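Local coordinates for protein choline dehydrogenase and related flavoproteins (Aspergillus oryzae, PDB 3Q9T) that probably oxidises formate as a flavin-dependent oxidase of the glucose-methanol-choline oxidoreductase family, with 8-formyl-FAD bound as its cofactor, at residues P225-K230 and V246-G251. Numbering follows the deposited sequence.
With FAY ([(2R,3S,4R,5R)-5-(6-amino-9H-purin-9-yl)-3,4-dihydroxytetrahydrofuran-2-yl]methyl (2R,3S,4S)-5-(8-formyl-7-methyl-2,4-dioxo-3,4-dihydrobenzo[g]pteridin-10(2H)-yl)-2,3,4-trihydroxypentyl dihydrogen diphosphate), chain D.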
ATOM      1  N   PRO A 225     -34.334   3.397   3.829  1.00 17.77           N
ATOM      2  CA  PRO A 225     -32.950   3.845   3.694  1.00 21.88           C
ATOM      3  C   PRO A 225     -32.302   3.956   5.071  1.00 20.89           C
ATOM      4  O   PRO A 225     -32.991   3.798   6.082  1.00 24.30           O
ATOM      5  CB  PRO A 225     -33.112   5.243   3.101  1.00 27.50           C
ATOM      6  CG  PRO A 225     -34.406   5.747   3.707  1.00 21.53           C
ATOM      7  CD  PRO A 225     -35.286   4.527   3.846  1.00 22.02           C
ATOM      8  N   GLU A 226     -31.003   4.236   5.112  1.00 22.70           N
ATOM      9  CA  GLU A 226     -30.289   4.414   6.382  1.00 23.27           C
ATOM     10  C   GLU A 226     -30.398   3.215   7.320  1.00 21.44           C
ATOM     11  O   GLU A 226     -30.484   3.405   8.524  1.00 19.88           O
ATOM     12  CB  GLU A 226     -30.804   5.630   7.149  1.00 19.93           C
ATOM     13  CG  GLU A 226     -31.004   6.872   6.325  1.00 34.42           C
ATOM     14  CD  GLU A 226     -29.856   7.824   6.451  1.00 42.06           C
ATOM     15  OE1 GLU A 226     -28.701   7.347   6.523  1.00 45.80           O
ATOM     16  OE2 GLU A 226     -30.111   9.048   6.488  1.00 50.72           O
ATOM     17  N   VAL A 227     -30.391   1.993   6.790  1.00 18.18           N
ATOM     18  CA  VAL A 227     -30.359   0.812   7.644  1.00 16.62           C
ATOM     19  C   VAL A 227     -29.262  -0.114   7.166  1.00 21.17           C
ATOM     20  O   VAL A 227     -29.075  -0.299   5.967  1.00 20.46           O
ATOM     21  CB  VAL A 227     -31.704   0.044   7.677  1.00 18.36           C
ATOM     22  CG1 VAL A 227     -32.812   0.915   8.260  1.00 19.50           C
ATOM     23  CG2 VAL A 227     -32.077  -0.474   6.279  1.00 15.54           C
ATOM     24  N   HIS A 228     -28.535  -0.693   8.114  1.00 17.57           N
ATOM     25  CA  HIS A 228     -27.397  -1.542   7.803  1.00 18.39           C
ATOM     26  C   HIS A 228     -27.770  -3.004   8.050  1.00 21.70           C
ATOM     27  O   HIS A 228     -28.239  -3.373   9.143  1.00 23.79           O
ATOM     28  CB  HIS A 228     -26.217  -1.129   8.685  1.00 21.85           C
ATOM     29  CG  HIS A 228     -24.893  -1.622   8.200  1.00 24.47           C
ATOM     30  ND1 HIS A 228     -24.052  -0.855   7.423  1.00 21.97           N
ATOM     31  CD2 HIS A 228     -24.259  -2.803   8.392  1.00 27.34           C
ATOM     32  CE1 HIS A 228     -22.956  -1.541   7.155  1.00 23.23           C
ATOM     33  NE2 HIS A 228     -23.055  -2.726   7.732  1.00 22.29           N
ATOM     34  N   SER A 229     -27.593  -3.833   7.035  1.00 14.70           N
ATOM     35  CA  SER A 229     -27.914  -5.256   7.164  1.00 16.08           C
ATOM     36  C   SER A 229     -27.037  -5.945   8.202  1.00 21.48           C
ATOM     37  O   SER A 229     -25.808  -5.749   8.249  1.00 19.32           O
ATOM     38  CB  SER A 229     -27.790  -5.977   5.819  1.00 19.56           C
ATOM     39  OG  SER A 229     -26.445  -5.958   5.354  1.00 22.52           O
ATOM     40  N   LYS A 230     -27.678  -6.748   9.041  1.00 18.18           N
ATOM     41  CA  LYS A 230     -26.961  -7.562   9.994  1.00 17.47           C
ATOM     42  C   LYS A 230     -26.809  -8.977   9.474  1.00 17.34           C
ATOM     43  O   LYS A 230     -25.732  -9.555   9.561  1.00 16.71           O
ATOM     44  CB  LYS A 230     -27.690  -7.592  11.331  1.00 20.96           C
ATOM     45  CG  LYS A 230     -27.044  -8.522  12.314  1.00 18.64           C
ATOM     46  CD  LYS A 230     -27.913  -8.692  13.549  1.00 24.97           C
ATOM     47  CE  LYS A 230     -27.466  -9.896  14.362  1.00 20.97           C
ATOM     48  NZ  LYS A 230     -28.347 -10.089  15.556  1.00 31.91           N
ATOM     49  N   VAL A 246     -31.996  -5.896   9.975  1.00 20.32           N
ATOM     50  CA  VAL A 246     -31.263  -4.650   9.757  1.00 18.88           C
ATOM     51  C   VAL A 246     -31.130  -3.844  11.035  1.00 21.64           C
ATOM     52  O   VAL A 246     -31.887  -4.040  11.985  1.00 22.65           O
ATOM     53  CB  VAL A 246     -31.914  -3.764   8.669  1.00 18.50           C
ATOM     54  CG1 VAL A 246     -31.954  -4.511   7.337  1.00 18.45           C
ATOM     55  CG2 VAL A 246     -33.298  -3.336   9.093  1.00 17.79           C
ATOM     56  N   VAL A 247     -30.149  -2.946  11.057  1.00 19.03           N
ATOM     57  CA  VAL A 247     -29.939  -2.067  12.193  1.00 17.24           C
ATOM     58  C   VAL A 247     -30.216  -0.627  11.783  1.00 19.70           C
ATOM     59  O   VAL A 247     -29.734  -0.174  10.750  1.00 16.23           O
ATOM     60  CB  VAL A 247     -28.486  -2.175  12.704  1.00 20.33           C
ATOM     61  CG1 VAL A 247     -28.294  -1.350  13.979  1.00 18.17           C
ATOM     62  CG2 VAL A 247     -28.135  -3.618  12.936  1.00 18.69           C
ATOM     63  N   THR A 248     -31.000   0.085  12.584  1.00 19.31           N
ATOM     64  CA  THR A 248     -31.336   1.470  12.272  1.00 16.40           C
ATOM     65  C   THR A 248     -30.288   2.441  12.771  1.00 16.97           C
ATOM     66  O   THR A 248     -29.404   2.072  13.542  1.00 18.34           O
ATOM     67  CB  THR A 248     -32.691   1.892  12.881  1.00 22.96           C
ATOM     68  OG1 THR A 248     -32.617   1.835  14.309  1.00 23.25           O
ATOM     69  CG2 THR A 248     -33.816   1.000  12.383  1.00 21.84           C
ATOM     70  N   ALA A 249     -30.417   3.691  12.339  1.00 22.61           N
ATOM     71  CA  ALA A 249     -29.547   4.786  12.763  1.00 16.13           C
ATOM     72  C   ALA A 249     -29.507   4.927  14.278  1.00 23.32           C
ATOM     73  O   ALA A 249     -28.480   5.301  14.857  1.00 28.10           O
ATOM     74  CB  ALA A 249     -30.009   6.084  12.132  1.00 19.33           C
ATOM     75  N   ALA A 250     -30.629   4.619  14.918  1.00 23.81           N
ATOM     76  CA  ALA A 250     -30.728   4.670  16.372  1.00 23.92           C
ATOM     77  C   ALA A 250     -30.216   3.396  17.024  1.00 23.42           C
ATOM     78  O   ALA A 250     -30.218   3.278  18.243  1.00 24.85           O
ATOM     79  CB  ALA A 250     -32.170   4.918  16.790  1.00 27.48           C
ATOM     80  N   GLY A 251     -29.797   2.428  16.218  1.00 25.92           N
ATOM     81  CA  GLY A 251     -29.221   1.205  16.766  1.00 20.84           C
ATOM     82  C   GLY A 251     -30.239   0.163  17.198  1.00 22.58           C
ATOM     83  O   GLY A 251     -29.965  -0.644  18.078  1.00 22.71           O
TER
HETATM   84  P   FAY D 600     -24.431  -3.513  -8.182  1.00 20.09           P
HETATM   85  N1  FAY D 600     -19.654   0.842 -14.920  1.00 18.46           N
HETATM   86  C2  FAY D 600     -19.995   1.353 -16.171  1.00 22.42           C
HETATM   87  O2  FAY D 600     -20.686   0.692 -16.937  1.00 21.13           O
HETATM   88  N3  FAY D 600     -19.984   2.716 -16.373  1.00 25.79           N
HETATM   89  C4  FAY D 600     -19.134   3.487 -15.619  1.00 28.72           C
HETATM   90  O4  FAY D 600     -18.557   4.431 -16.191  1.00 23.69           O
HETATM   91  N5  FAY D 600     -17.935   3.740 -13.572  1.00 21.58           N
HETATM   92  C6  FAY D 600     -17.202   4.280 -11.406  1.00 24.40           C
HETATM   93  C7  FAY D 600     -17.141   4.031 -10.046  1.00 21.72           C
HETATM   94  C8  FAY D 600     -17.723   2.867  -9.533  1.00 20.79           C
HETATM   95  O8  FAY D 600     -18.478   1.831  -7.572  1.00 19.63           O
HETATM   96  C9  FAY D 600     -18.465   2.035 -10.382  1.00 16.48           C
HETATM   97  PA  FAY D 600     -24.249  -1.554  -6.147  1.00 14.25           P
HETATM   98  C1' FAY D 600     -19.775   0.074 -12.136  1.00 24.93           C
HETATM   99  C10 FAY D 600     -19.012   1.640 -14.002  1.00 18.45           C
HETATM  100  N10 FAY D 600     -19.017   1.302 -12.646  1.00 19.96           N
HETATM  101  N1A FAY D 600     -26.561  -2.930   4.453  1.00 15.27           N
HETATM  102  O1A FAY D 600     -23.071  -1.040  -5.388  1.00 23.36           O
HETATM  103  C1B FAY D 600     -26.102  -1.377  -0.542  1.00 19.89           C
HETATM  104  O1P FAY D 600     -25.940  -3.531  -8.201  1.00 19.08           O
HETATM  105  C2' FAY D 600     -21.277   0.371 -11.920  1.00 17.40           C
HETATM  106  O2' FAY D 600     -21.370   1.588 -11.269  1.00 19.25           O
HETATM  107  C2A FAY D 600     -27.475  -2.210   3.706  1.00 16.55           C
HETATM  108  O2A FAY D 600     -24.723  -0.637  -7.233  1.00 19.13           O
HETATM  109  C2B FAY D 600     -25.162  -0.319  -1.093  1.00 19.89           C
HETATM  110  O2B FAY D 600     -25.249   0.917  -0.407  1.00 15.16           O
HETATM  111  O2P FAY D 600     -23.866  -4.910  -8.361  1.00 19.13           O
HETATM  112  C3' FAY D 600     -22.244  -0.649 -11.232  1.00 28.07           C
HETATM  113  O3' FAY D 600     -23.204  -0.082 -10.344  1.00 19.81           O
HETATM  114  N3A FAY D 600     -27.198  -1.875   2.390  1.00 19.60           N
HETATM  115  C3B FAY D 600     -25.659  -0.191  -2.516  1.00 19.81           C
HETATM  116  O3B FAY D 600     -26.768   0.673  -2.528  1.00 17.67           O
HETATM  117  O3P FAY D 600     -23.910  -2.991  -6.749  1.00 18.13           O
HETATM  118  C4' FAY D 600     -21.578  -1.787 -10.501  1.00 24.13           C
HETATM  119  O4' FAY D 600     -20.628  -2.329 -11.413  1.00 20.95           O
HETATM  120  C4A FAY D 600     -26.023  -2.263   1.831  1.00 19.34           C
HETATM  121  C4B FAY D 600     -26.174  -1.572  -2.841  1.00 18.64           C
HETATM  122  O4B FAY D 600     -26.291  -2.268  -1.612  1.00 18.15           O
HETATM  123  C4X FAY D 600     -18.642   2.931 -14.424  1.00 26.10           C
HETATM  124  C5' FAY D 600     -22.621  -2.838 -10.049  1.00 26.42           C
HETATM  125  O5' FAY D 600     -23.767  -2.475  -9.264  1.00 23.62           O
HETATM  126  C5A FAY D 600     -25.096  -2.997   2.565  1.00 21.79           C
HETATM  127  C5B FAY D 600     -25.248  -2.297  -3.797  1.00 17.68           C
HETATM  128  O5B FAY D 600     -25.462  -1.774  -5.085  1.00 19.03           O
HETATM  129  C5X FAY D 600     -17.750   3.335 -12.268  1.00 28.26           C
HETATM  130  C6A FAY D 600     -25.361  -3.331   3.891  1.00 25.55           C
HETATM  131  N6A FAY D 600     -24.428  -3.951   4.628  1.00 22.15           N
HETATM  132  N7A FAY D 600     -24.038  -3.247   1.766  1.00 20.75           N
HETATM  133  C7M FAY D 600     -16.281   4.935  -9.195  1.00 18.34           C
HETATM  134  C8A FAY D 600     -24.266  -2.708   0.550  1.00 14.35           C
HETATM  135  C8M FAY D 600     -17.988   2.816  -8.077  1.00 20.01           C
HETATM  136  C9A FAY D 600     -18.449   2.226 -11.762  1.00 19.63           C
HETATM  137  N9A FAY D 600     -25.483  -2.093   0.580  1.00 22.10           N
HETATM  138  O   HOH W   1     -32.279   4.229  10.221  1.00 18.84           O
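H228 has CG anti to its backbone N (chi1 -163°), and this turns the imidazole away from V247 and toward the adenine of FAY. V227 and V246 both have chi1 near -60°, with CG1 anti to the carbonyl carbon and CG2 flanked by backbone N and C. With these torsions the two valines cross obliquely on one face of the sheet, V227 CB lying 3.9 Å from V246 CB. V246 CG1 also reaches along to S229 CA. V36 of strand 33-36 touches both valines, and L254 and F256 of strand 253-258 touch V246.

The segments lie at the open end of the antiparallel beta hairpin formed by strands 227-235 and 240-248. H228 and V247 are its hydrogen-bonded pair here. H228 N donates to V247 O at 2.9 Å, nearly straight and in the carbonyl plane. V247 N donates to H228 O at 2.7 Å, but from above that carbonyl plane. S229 and V246 follow as a non-hydrogen-bonded pair. A water bridges the backbones of E226 and A249: it donates to E226 O at 2.6 Å and accepts from A249 N. T248 to G251 is a type I turn, closed by G251 N on T248 O.

Strand 227-235 is an outermost strand of its four-stranded sheet within the chain, and V227 also bonds through its backbone to E37. V227, H228 and S229 belong to the pocket of the 8-formyl-FAD, at its adenine. S229 N donates to FAY N1A at 2.9 Å, almost straight (176°). S229 OG lies 2.9 Å from FAY N6A and is hydrogen-bonded to Q266 OE1. FAY N6A sits over one face of the H228 ring, offset toward the rim and 3.6 Å from NE2. That NE2 is hydrogen-bonded to P440 O, which helps fix the ring's rotation, and F441 stacks with the imidazole.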